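Local coordinates for RpfR (Cronobacter turicensis, PDB 6DGJ), which is a protein with a PAS domain, a small sensory fold, which here holds (2Z)-dodec-2-enoic acid in its interior, at residues V42-M47 with A54-V59; P49-A54 with V71-K76; F86-V91 with L102-T107. One frame throughout, in Å; residues are numbered along the deposited sequence.

Contact 1: V42-M47 with A54-V59. With GEY ((2Z)-dodec-2-enoic acid), chain B.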
loop_
_atom_site.group_PDB
_atom_site.type_symbol
_atom_site.label_atom_id
_atom_site.label_comp_id
_atom_site.label_asym_id
_atom_site.label_seq_id
_atom_site.Cartn_x
_atom_site.Cartn_y
_atom_site.Cartn_z
ATOM N N VAL A 42 5.938 4.309 2.260
ATOM C CA VAL A 42 5.503 3.423 1.186
ATOM C C VAL A 42 5.667 4.093 -0.174
ATOM O O VAL A 42 5.964 3.424 -1.171
ATOM C CB VAL A 42 4.048 2.971 1.428
ATOM C CG1 VAL A 42 3.067 4.119 1.198
ATOM C CG2 VAL A 42 3.703 1.781 0.548
ATOM N N PHE A 43 5.494 5.415 -0.244
ATOM C CA PHE A 43 5.574 6.103 -1.530
ATOM C C PHE A 43 6.969 5.984 -2.131
ATOM O O PHE A 43 7.129 5.554 -3.280
ATOM C CB PHE A 43 5.185 7.573 -1.365
ATOM C CG PHE A 43 3.885 7.781 -0.638
ATOM C CD1 PHE A 43 2.703 7.245 -1.127
ATOM C CD2 PHE A 43 3.843 8.522 0.532
ATOM C CE1 PHE A 43 1.508 7.439 -0.458
ATOM C CE2 PHE A 43 2.650 8.719 1.204
ATOM C CZ PHE A 43 1.482 8.175 0.708
ATOM N N THR A 44 7.997 6.359 -1.369
ATOM C CA THR A 44 9.356 6.329 -1.895
ATOM C C THR A 44 9.876 4.906 -2.067
ATOM O O THR A 44 10.795 4.688 -2.863
ATOM C CB THR A 44 10.292 7.125 -0.979
ATOM O OG1 THR A 44 10.203 6.619 0.360
ATOM C CG2 THR A 44 9.928 8.611 -0.994
ATOM N N LEU A 45 9.300 3.935 -1.357
ATOM C CA LEU A 45 9.772 2.557 -1.451
ATOM C C LEU A 45 9.243 1.865 -2.703
ATOM O O LEU A 45 10.011 1.249 -3.449
ATOM C CB LEU A 45 9.352 1.773 -0.204
ATOM C CG LEU A 45 10.466 1.117 0.619
ATOM C CD1 LEU A 45 11.424 2.158 1.183
ATOM C CD2 LEU A 45 9.862 0.278 1.740
ATOM N N PHE A 46 7.936 1.972 -2.957
ATOM C CA PHE A 46 7.237 1.048 -3.845
ATOM C C PHE A 46 6.542 1.716 -5.026
ATOM O O PHE A 46 5.750 1.055 -5.707
ATOM C CB PHE A 46 6.202 0.251 -3.044
ATOM C CG PHE A 46 6.800 -0.639 -1.995
ATOM C CD1 PHE A 46 7.821 -1.513 -2.316
ATOM C CD2 PHE A 46 6.345 -0.598 -0.686
ATOM C CE1 PHE A 46 8.376 -2.333 -1.359
ATOM C CE2 PHE A 46 6.897 -1.417 0.278
ATOM C CZ PHE A 46 7.913 -2.287 -0.060
ATOM N N MET A 47 6.794 2.995 -5.294
ATOM C CA MET A 47 6.174 3.623 -6.452
ATOM C C MET A 47 7.081 4.714 -7.004
ATOM O O MET A 47 7.921 5.278 -6.296
ATOM C CB MET A 47 4.784 4.184 -6.115
ATOM C CG MET A 47 4.680 4.929 -4.797
ATOM S SD MET A 47 2.968 5.351 -4.382
ATOM C CE MET A 47 2.286 3.744 -3.976
ATOM N N ALA A 54 0.901 11.560 -6.936
ATOM C CA ALA A 54 -0.557 11.490 -6.894
ATOM C C ALA A 54 -1.042 10.723 -5.670
ATOM O O ALA A 54 -2.044 11.096 -5.051
ATOM C CB ALA A 54 -1.086 10.843 -8.173
ATOM N N SER A 55 -0.342 9.647 -5.305
ATOM C CA SER A 55 -0.761 8.850 -4.156
ATOM C C SER A 55 -0.602 9.631 -2.857
ATOM O O SER A 55 -1.503 9.624 -2.009
ATOM C CB SER A 55 0.046 7.553 -4.099
ATOM O OG SER A 55 -0.369 6.741 -3.016
ATOM N N ARG A 56 0.530 10.317 -2.687
ATOM C CA ARG A 56 0.787 11.023 -1.436
ATOM C C ARG A 56 -0.246 12.118 -1.198
ATOM O O ARG A 56 -0.587 12.410 -0.047
ATOM C CB ARG A 56 2.224 11.578 -1.441
ATOM C CG ARG A 56 2.393 13.101 -1.552
ATOM C CD ARG A 56 3.561 13.536 -2.457
ATOM N NE ARG A 56 4.666 12.578 -2.580
ATOM C CZ ARG A 56 5.407 12.121 -1.574
ATOM N NH1 ARG A 56 5.161 12.497 -0.326
ATOM N NH2 ARG A 56 6.392 11.266 -1.818
ATOM N N ARG A 57 -0.764 12.724 -2.271
ATOM C CA ARG A 57 -1.822 13.717 -2.117
ATOM C C ARG A 57 -3.141 13.058 -1.735
ATOM O O ARG A 57 -3.923 13.625 -0.964
ATOM C CB ARG A 57 -1.984 14.520 -3.406
ATOM C CG ARG A 57 -0.745 15.295 -3.820
ATOM C CD ARG A 57 -1.039 16.213 -4.993
ATOM N NE ARG A 57 0.158 16.921 -5.446
ATOM C CZ ARG A 57 0.926 16.542 -6.464
ATOM N NH1 ARG A 57 0.639 15.452 -7.170
ATOM N NH2 ARG A 57 1.991 17.264 -6.784
ATOM N N ASN A 58 -3.406 11.863 -2.266
ATOM C CA ASN A 58 -4.619 11.141 -1.896
ATOM C C ASN A 58 -4.632 10.831 -0.406
ATOM O O ASN A 58 -5.608 11.123 0.296
ATOM C CB ASN A 58 -4.732 9.852 -2.709
ATOM C CG ASN A 58 -4.928 10.109 -4.189
ATOM O OD1 ASN A 58 -5.004 11.256 -4.628
ATOM N ND2 ASN A 58 -5.002 9.037 -4.968
ATOM N N VAL A 59 -3.547 10.238 0.098
ATOM C CA VAL A 59 -3.491 9.852 1.505
ATOM C C VAL A 59 -3.620 11.078 2.398
ATOM O O VAL A 59 -4.346 11.061 3.400
ATOM C CB VAL A 59 -2.194 9.072 1.790
ATOM C CG1 VAL A 59 -2.110 8.683 3.262
ATOM C CG2 VAL A 59 -2.115 7.836 0.910
HETATM C C1 GEY B . -3.935 6.371 -2.997
HETATM C C2 GEY B . -3.778 6.011 -1.534
HETATM C C3 GEY B . -3.326 4.852 -1.057
HETATM C C4 GEY B . -2.886 3.726 -1.934
HETATM C C5 GEY B . -2.238 2.532 -1.202
HETATM C C6 GEY B . -0.970 1.954 -1.860
HETATM C C8 GEY B . 1.235 0.555 -1.607
HETATM O O2 GEY B . -2.957 6.214 -3.720
HETATM O O1 GEY B . -5.065 6.796 -3.342
HETATM C C7 GEY B . -0.018 1.158 -0.929
HETATM C C9 GEY B . 1.678 -0.842 -1.123
HETATM C C10 GEY B . 2.516 -1.648 -2.138
HETATM C C11 GEY B . 3.447 -2.701 -1.531
HETATM C C12 GEY B . 4.364 -3.379 -2.536
#
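With CG of Phe43 anti to its own carbonyl carbon (chi1 -50°), the ring reaches across to segment 54-59 of helix 49-62 and meets Arg56. The backbone CA of Arg56 lies over one face of the ring in a CH-pi contact, 3.9 Å from the centroid and toward the rim. Val42 CG1 sits over the rim of the opposite face. Val59 CG2 comes in at the ring edge, 3.6 Å from Phe43 CZ. The Arg56 chain bends at chi2 and chi3, which brings NH2 back to 3.9 Å from Phe43 CB. Ring and guanidinium planes stand 53° apart.

The two helices run nearly antiparallel, at 157°, and belong to the helical side of the PAS fold, which packs over one face of the antiparallel sheet. GEY lies between helices and sheet. Ser55 OG hydrogen-bonds GEY O2 at 2.7 Å and also borders the Phe43 ring edge. One turn on, Asn58 ND2 gives a hydrogen bond of 2.8 Å to GEY O1. Arg73 and Tyr69 OH complete the carboxylate site. Met47 packs SD on Ser55 CB at 3.7 Å. Further along the ligand, Val42 CG2 touches C8. The tail end lies over one face of the Phe46 ring, with GEY C11 3.7 Å from Phe46 CD2.

Contact 2: P49-A54 with V71-K76. With GEY ((2Z)-dodec-2-enoic acid), chain B.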
loop_
_atom_site.group_PDB
_atom_site.type_symbol
_atom_site.label_atom_id
_atom_site.label_comp_id
_atom_site.label_asym_id
_atom_site.label_seq_id
_atom_site.Cartn_x
_atom_site.Cartn_y
_atom_site.Cartn_z
ATOM N N PRO A 49 8.127 8.389 -8.923
ATOM C CA PRO A 49 7.775 9.767 -8.541
ATOM C C PRO A 49 6.392 10.184 -9.003
ATOM O O PRO A 49 5.663 10.835 -8.245
ATOM C CB PRO A 49 8.880 10.602 -9.207
ATOM C CG PRO A 49 10.036 9.668 -9.333
ATOM C CD PRO A 49 9.436 8.320 -9.597
ATOM N N ALA A 50 6.005 9.821 -10.228
ATOM C CA ALA A 50 4.691 10.207 -10.734
ATOM C C ALA A 50 3.581 9.573 -9.908
ATOM O O ALA A 50 2.626 10.247 -9.503
ATOM C CB ALA A 50 4.561 9.815 -12.207
ATOM N N GLU A 51 3.686 8.268 -9.650
ATOM C CA GLU A 51 2.686 7.596 -8.827
ATOM C C GLU A 51 2.793 8.031 -7.372
ATOM O O GLU A 51 1.773 8.251 -6.707
ATOM C CB GLU A 51 2.845 6.081 -8.950
ATOM C CG GLU A 51 2.600 5.554 -10.351
ATOM C CD GLU A 51 1.153 5.693 -10.785
ATOM O OE1 GLU A 51 0.293 4.987 -10.221
ATOM O OE2 GLU A 51 0.874 6.512 -11.685
ATOM N N ALA A 52 4.019 8.162 -6.861
ATOM C CA ALA A 52 4.205 8.622 -5.489
ATOM C C ALA A 52 3.552 9.980 -5.273
ATOM O O ALA A 52 2.938 10.221 -4.228
ATOM C CB ALA A 52 5.696 8.687 -5.155
ATOM N N SER A 53 3.665 10.877 -6.254
ATOM C CA SER A 53 3.098 12.215 -6.105
ATOM C C SER A 53 1.583 12.152 -5.953
ATOM O O SER A 53 1.023 12.629 -4.960
ATOM C CB SER A 53 3.488 13.082 -7.304
ATOM O OG SER A 53 4.890 13.271 -7.356
ATOM N N ALA A 54 0.901 11.560 -6.936
ATOM C CA ALA A 54 -0.557 11.490 -6.894
ATOM C C ALA A 54 -1.042 10.723 -5.670
ATOM O O ALA A 54 -2.044 11.096 -5.051
ATOM C CB ALA A 54 -1.086 10.843 -8.173
ATOM N N VAL A 71 -8.670 2.828 -5.731
ATOM C CA VAL A 71 -7.637 3.477 -6.527
ATOM C C VAL A 71 -6.825 2.404 -7.234
ATOM O O VAL A 71 -6.625 1.303 -6.713
ATOM C CB VAL A 71 -6.730 4.379 -5.654
ATOM C CG1 VAL A 71 -6.004 3.556 -4.597
ATOM C CG2 VAL A 71 -5.736 5.147 -6.519
ATOM N N GLU A 72 -6.363 2.731 -8.437
ATOM C CA GLU A 72 -5.447 1.888 -9.192
ATOM C C GLU A 72 -4.073 2.541 -9.155
ATOM O O GLU A 72 -3.912 3.682 -9.607
ATOM C CB GLU A 72 -5.923 1.701 -10.632
ATOM C CG GLU A 72 -7.284 1.035 -10.752
ATOM C CD GLU A 72 -7.653 0.720 -12.189
ATOM O OE1 GLU A 72 -6.785 0.865 -13.076
ATOM O OE2 GLU A 72 -8.815 0.328 -12.434
ATOM N N ARG A 73 -3.090 1.824 -8.618
ATOM C CA ARG A 73 -1.752 2.365 -8.409
ATOM C C ARG A 73 -0.731 1.398 -8.985
ATOM O O ARG A 73 -0.707 0.220 -8.612
ATOM C CB ARG A 73 -1.486 2.602 -6.918
ATOM C CG ARG A 73 -0.212 3.382 -6.621
ATOM C CD ARG A 73 -0.304 4.810 -7.126
ATOM N NE ARG A 73 -1.383 5.557 -6.486
ATOM C CZ ARG A 73 -1.949 6.645 -6.997
ATOM N NH1 ARG A 73 -1.556 7.122 -8.172
ATOM N NH2 ARG A 73 -2.920 7.257 -6.334
ATOM N N TRP A 74 0.103 1.890 -9.898
ATOM C CA TRP A 74 1.220 1.102 -10.406
ATOM C C TRP A 74 2.241 0.924 -9.289
ATOM O O TRP A 74 2.849 1.896 -8.834
ATOM C CB TRP A 74 1.848 1.780 -11.620
ATOM C CG TRP A 74 1.118 1.515 -12.906
ATOM C CD1 TRP A 74 0.275 2.364 -13.561
ATOM C CD2 TRP A 74 1.166 0.315 -13.688
ATOM N NE1 TRP A 74 -0.203 1.769 -14.704
ATOM C CE2 TRP A 74 0.329 0.510 -14.806
ATOM C CE3 TRP A 74 1.837 -0.904 -13.553
ATOM C CZ2 TRP A 74 0.146 -0.465 -15.781
ATOM C CZ3 TRP A 74 1.653 -1.873 -14.524
ATOM C CH2 TRP A 74 0.814 -1.648 -15.622
ATOM N N ILE A 75 2.419 -0.311 -8.841
ATOM C CA ILE A 75 3.313 -0.621 -7.733
ATOM C C ILE A 75 4.596 -1.214 -8.291
ATOM O O ILE A 75 4.611 -1.853 -9.347
ATOM C CB ILE A 75 2.645 -1.582 -6.726
ATOM C CG1 ILE A 75 1.371 -0.952 -6.152
ATOM C CG2 ILE A 75 3.608 -1.962 -5.603
ATOM C CD1 ILE A 75 1.591 0.367 -5.422
ATOM N N LYS A 76 5.679 -1.006 -7.555
ATOM C CA LYS A 76 7.033 -1.329 -7.984
ATOM C C LYS A 76 7.478 -2.584 -7.241
ATOM O O LYS A 76 7.773 -2.528 -6.043
ATOM C CB LYS A 76 7.929 -0.128 -7.699
ATOM C CG LYS A 76 9.414 -0.295 -7.868
ATOM C CD LYS A 76 10.042 1.049 -7.533
ATOM C CE LYS A 76 11.552 1.047 -7.557
ATOM N NZ LYS A 76 12.058 2.366 -7.085
HETATM C C1 GEY B . -3.935 6.371 -2.997
HETATM C C2 GEY B . -3.778 6.011 -1.534
HETATM C C3 GEY B . -3.326 4.852 -1.057
HETATM C C4 GEY B . -2.886 3.726 -1.934
HETATM C C5 GEY B . -2.238 2.532 -1.202
HETATM C C6 GEY B . -0.970 1.954 -1.860
HETATM C C8 GEY B . 1.235 0.555 -1.607
HETATM O O2 GEY B . -2.957 6.214 -3.720
HETATM O O1 GEY B . -5.065 6.796 -3.342
HETATM C C7 GEY B . -0.018 1.158 -0.929
HETATM C C9 GEY B . 1.678 -0.842 -1.123
HETATM C C10 GEY B . 2.516 -1.648 -2.138
HETATM C C11 GEY B . 3.447 -2.701 -1.531
HETATM C C12 GEY B . 4.364 -3.379 -2.536
HETATM O O HOH W 1 -2.355 4.825 -11.534
#
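Glu51 OE1 accepts a hydrogen bond from the backbone N of Trp74 at 3.1 Å, which joins helix 49-62 to the outer strand 69-77 of the PAS sheet. The N-H approaches from above the carboxylate plane. The same oxygen forms a long salt bridge to Arg73 NH1 at 3.5 Å, a weak hydrogen bond. Carboxylate and guanidinium planes are 51° apart, and the two chains run alongside one another, pointing opposite ways. Arg73 CD also lies close to OE1. Water 1 donates to Glu51 OE1 at 3.0 Å and to Glu72 O at 2.7 Å. It bridges the carboxylate to a second point on the strand backbone.

The Arg73 chain starts anti to its backbone N and then bends at chi2 and chi3. This folds the guanidinium back between helix and ligand. Arg73 NH2 and NE both donate to GEY O2, at 2.8 Å and 3.2 Å, and O2 sits near the guanidinium plane. Glu51 therefore acts as a second-shell partner to a residue that binds the ligand. Its negative charge may balance part of the arginine's charge.

Around Arg73, Ser55 and Asn58 also bind the carboxylate, and Met47 packs against the arginine. Ile75 lies along the ligand tail, with CG2 3.5 Å from GEY C12.

Contact 3: F86-V91 with L102-T107. With GEY ((2Z)-dodec-2-enoic acid), chain B.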
loop_
_atom_site.group_PDB
_atom_site.type_symbol
_atom_site.label_atom_id
_atom_site.label_comp_id
_atom_site.label_asym_id
_atom_site.label_seq_id
_atom_site.Cartn_x
_atom_site.Cartn_y
_atom_site.Cartn_z
ATOM N N PHE A 86 -6.441 -0.885 -5.062
ATOM C CA PHE A 86 -6.435 -0.770 -3.611
ATOM C C PHE A 86 -7.781 -0.253 -3.125
ATOM O O PHE A 86 -8.283 0.760 -3.625
ATOM C CB PHE A 86 -5.311 0.153 -3.136
ATOM C CG PHE A 86 -3.968 -0.511 -3.103
ATOM C CD1 PHE A 86 -3.623 -1.351 -2.055
ATOM C CD2 PHE A 86 -3.051 -0.303 -4.119
ATOM C CE1 PHE A 86 -2.387 -1.968 -2.020
ATOM C CE2 PHE A 86 -1.816 -0.918 -4.091
ATOM C CZ PHE A 86 -1.483 -1.751 -3.040
ATOM N N ARG A 87 -8.360 -0.960 -2.162
ATOM C CA ARG A 87 -9.568 -0.523 -1.473
ATOM C C ARG A 87 -9.125 0.104 -0.156
ATOM O O ARG A 87 -8.636 -0.595 0.738
ATOM C CB ARG A 87 -10.522 -1.694 -1.246
ATOM C CG ARG A 87 -10.788 -2.537 -2.489
ATOM C CD ARG A 87 -11.233 -3.944 -2.123
ATOM N NE ARG A 87 -11.431 -4.790 -3.301
ATOM C CZ ARG A 87 -10.472 -5.497 -3.896
ATOM N NH1 ARG A 87 -9.229 -5.471 -3.435
ATOM N NH2 ARG A 87 -10.759 -6.236 -4.958
ATOM N N ASN A 88 -9.279 1.419 -0.045
ATOM C CA ASN A 88 -8.718 2.187 1.055
ATOM C C ASN A 88 -9.822 2.710 1.964
ATOM O O ASN A 88 -10.845 3.212 1.490
ATOM C CB ASN A 88 -7.883 3.350 0.519
ATOM C CG ASN A 88 -6.683 2.881 -0.274
ATOM O OD1 ASN A 88 -6.161 1.790 -0.047
ATOM N ND2 ASN A 88 -6.240 3.703 -1.215
ATOM N N LYS A 89 -9.599 2.596 3.272
ATOM C CA LYS A 89 -10.573 3.022 4.267
ATOM C C LYS A 89 -9.873 3.146 5.611
ATOM O O LYS A 89 -8.829 2.531 5.846
ATOM C CB LYS A 89 -11.742 2.034 4.370
ATOM C CG LYS A 89 -11.338 0.657 4.892
ATOM C CD LYS A 89 -12.531 -0.267 5.036
ATOM C CE LYS A 89 -12.126 -1.594 5.666
ATOM N NZ LYS A 89 -11.157 -2.344 4.826
ATOM N N PHE A 90 -10.468 3.942 6.495
ATOM C CA PHE A 90 -9.978 4.028 7.859
ATOM C C PHE A 90 -10.223 2.712 8.596
ATOM O O PHE A 90 -10.982 1.846 8.152
ATOM C CB PHE A 90 -10.658 5.174 8.609
ATOM C CG PHE A 90 -10.183 6.539 8.201
ATOM C CD1 PHE A 90 -8.868 6.922 8.410
ATOM C CD2 PHE A 90 -11.058 7.445 7.629
ATOM C CE1 PHE A 90 -8.431 8.182 8.041
ATOM C CE2 PHE A 90 -10.628 8.704 7.260
ATOM C CZ PHE A 90 -9.313 9.074 7.468
ATOM N N VAL A 91 -9.568 2.572 9.742
ATOM C CA VAL A 91 -9.765 1.414 10.604
ATOM C C VAL A 91 -11.185 1.435 11.159
ATOM O O VAL A 91 -11.675 2.479 11.593
ATOM C CB VAL A 91 -8.722 1.387 11.738
ATOM C CG1 VAL A 91 -9.041 0.293 12.753
ATOM C CG2 VAL A 91 -7.327 1.186 11.164
ATOM N N LEU A 102 -4.605 3.848 8.072
ATOM C CA LEU A 102 -5.305 3.635 6.811
ATOM C C LEU A 102 -5.023 2.218 6.334
ATOM O O LEU A 102 -3.859 1.849 6.133
ATOM C CB LEU A 102 -4.856 4.656 5.762
ATOM C CG LEU A 102 -5.269 4.402 4.310
ATOM C CD1 LEU A 102 -6.768 4.227 4.212
ATOM C CD2 LEU A 102 -4.797 5.537 3.411
ATOM N N ILE A 103 -6.082 1.428 6.159
ATOM C CA ILE A 103 -5.974 0.064 5.650
ATOM C C ILE A 103 -6.036 0.103 4.128
ATOM O O ILE A 103 -6.942 0.713 3.547
ATOM C CB ILE A 103 -7.091 -0.827 6.220
ATOM C CG1 ILE A 103 -7.133 -0.729 7.747
ATOM C CG2 ILE A 103 -6.892 -2.275 5.784
ATOM C CD1 ILE A 103 -8.347 -1.391 8.369
ATOM N N CYS A 104 -5.082 -0.561 3.479
ATOM C CA CYS A 104 -5.017 -0.630 2.022
ATOM C C CYS A 104 -5.157 -2.091 1.612
ATOM O O CYS A 104 -4.265 -2.904 1.882
ATOM C CB CYS A 104 -3.708 -0.031 1.503
ATOM S SG CYS A 104 -3.430 1.699 1.978
ATOM N N SER A 105 -6.272 -2.423 0.963
ATOM C CA SER A 105 -6.574 -3.786 0.526
ATOM C C SER A 105 -6.357 -3.853 -0.984
ATOM O O SER A 105 -7.201 -3.395 -1.760
ATOM C CB SER A 105 -8.001 -4.171 0.909
ATOM O OG SER A 105 -8.316 -5.483 0.478
ATOM N N GLY A 106 -5.234 -4.439 -1.393
ATOM C CA GLY A 106 -4.797 -4.414 -2.779
ATOM C C GLY A 106 -5.005 -5.739 -3.490
ATOM O O GLY A 106 -4.947 -6.808 -2.877
ATOM N N THR A 107 -5.246 -5.657 -4.800
ATOM C CA THR A 107 -5.362 -6.825 -5.664
ATOM C C THR A 107 -4.582 -6.552 -6.941
ATOM O O THR A 107 -4.780 -5.514 -7.578
ATOM C CB THR A 107 -6.828 -7.135 -6.003
ATOM O OG1 THR A 107 -7.569 -7.364 -4.799
ATOM C CG2 THR A 107 -6.931 -8.368 -6.901
HETATM C C1 GEY B . -3.935 6.371 -2.997
HETATM C C2 GEY B . -3.778 6.011 -1.534
HETATM C C3 GEY B . -3.326 4.852 -1.057
HETATM C C4 GEY B . -2.886 3.726 -1.934
HETATM C C5 GEY B . -2.238 2.532 -1.202
HETATM C C6 GEY B . -0.970 1.954 -1.860
HETATM C C8 GEY B . 1.235 0.555 -1.607
HETATM O O2 GEY B . -2.957 6.214 -3.720
HETATM O O1 GEY B . -5.065 6.796 -3.342
HETATM C C7 GEY B . -0.018 1.158 -0.929
HETATM C C9 GEY B . 1.678 -0.842 -1.123
HETATM C C10 GEY B . 2.516 -1.648 -2.138
HETATM C C11 GEY B . 3.447 -2.701 -1.531
HETATM C C12 GEY B . 4.364 -3.379 -2.536
HETATM O O HOH W 2 -9.008 -1.261 3.088
#
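Segments 86-90 and 102-107, of strands 80-90 and 101-108, form an antiparallel beta ladder, a hairpin inside the sheet, flanked by strand 69-77 on one side and strand 9-14 on the other. Arg87 with Ser105 and Lys89 with Ile103 are the hydrogen-bonded pairs. Phe86 with Gly106, Asn88 with Cys104 and Phe90 with Leu102 are non-hydrogen-bonded. Arg87 N donates to Ser105 O at 2.7 Å, and Ile103 N donates to Lys89 O at 3.0 Å.

This is the antiparallel sheet of a PAS domain, and the face that bears Phe86, Asn88 and Cys104 is turned to the ligand. Phe86 has CG anti to its carbonyl carbon (chi1 -80°), which lays the ring under the ligand chain, with GEY C6 over its centre. Phe86 CD1 also packs close to Gly106 CA, at 3.4 Å, where no side chain intervenes. Cys104 SG touches GEY C5 at 3.5 Å. Asn88 ND2 lies 3.1 Å from GEY C3 and makes a weak hydrogen bond to Tyr69 OH. Asn88 OD1 is buried against Cys104 CA.

The other face carries Arg87, Lys89, Ile103 and Ser105. The Arg87 chain, extended from CG to NE, carries its guanidinium diagonally past Ser105 to Thr107. NH1 donates to Thr107 OG1 at 2.9 Å, almost within the guanidinium plane. The bond is fairly straight, at 164°. A weaker bond runs from NH1 to Ser105 O. Water 2 links Ile103 O and Lys89 NZ across the strands. Next to the hairpin's connection, Val91 CG2 packs on Ile103 CG1 at 3.9 Å.

How the contacts relate
From the N terminus, contact 1 comes first and closes the short loop from helix 42-46 to the middle of helix 49-62. Contact 2 starts inside that loop, at residues 49-54, and runs on to strand 69-77. The two therefore cross and share Ala54. Contact 3 follows in series and closes the hairpin of strands 80-90 and 101-108. Contacts 1 and 2 meet at Phe46 O and Lys76 N, a probable hydrogen bond. Contacts 2 and 3 are joined through the sheet by a probable hydrogen bond from Phe86 N to Val71 O. Contact 1 reaches contact 3 through Val59 and Leu102. All three touch GEY.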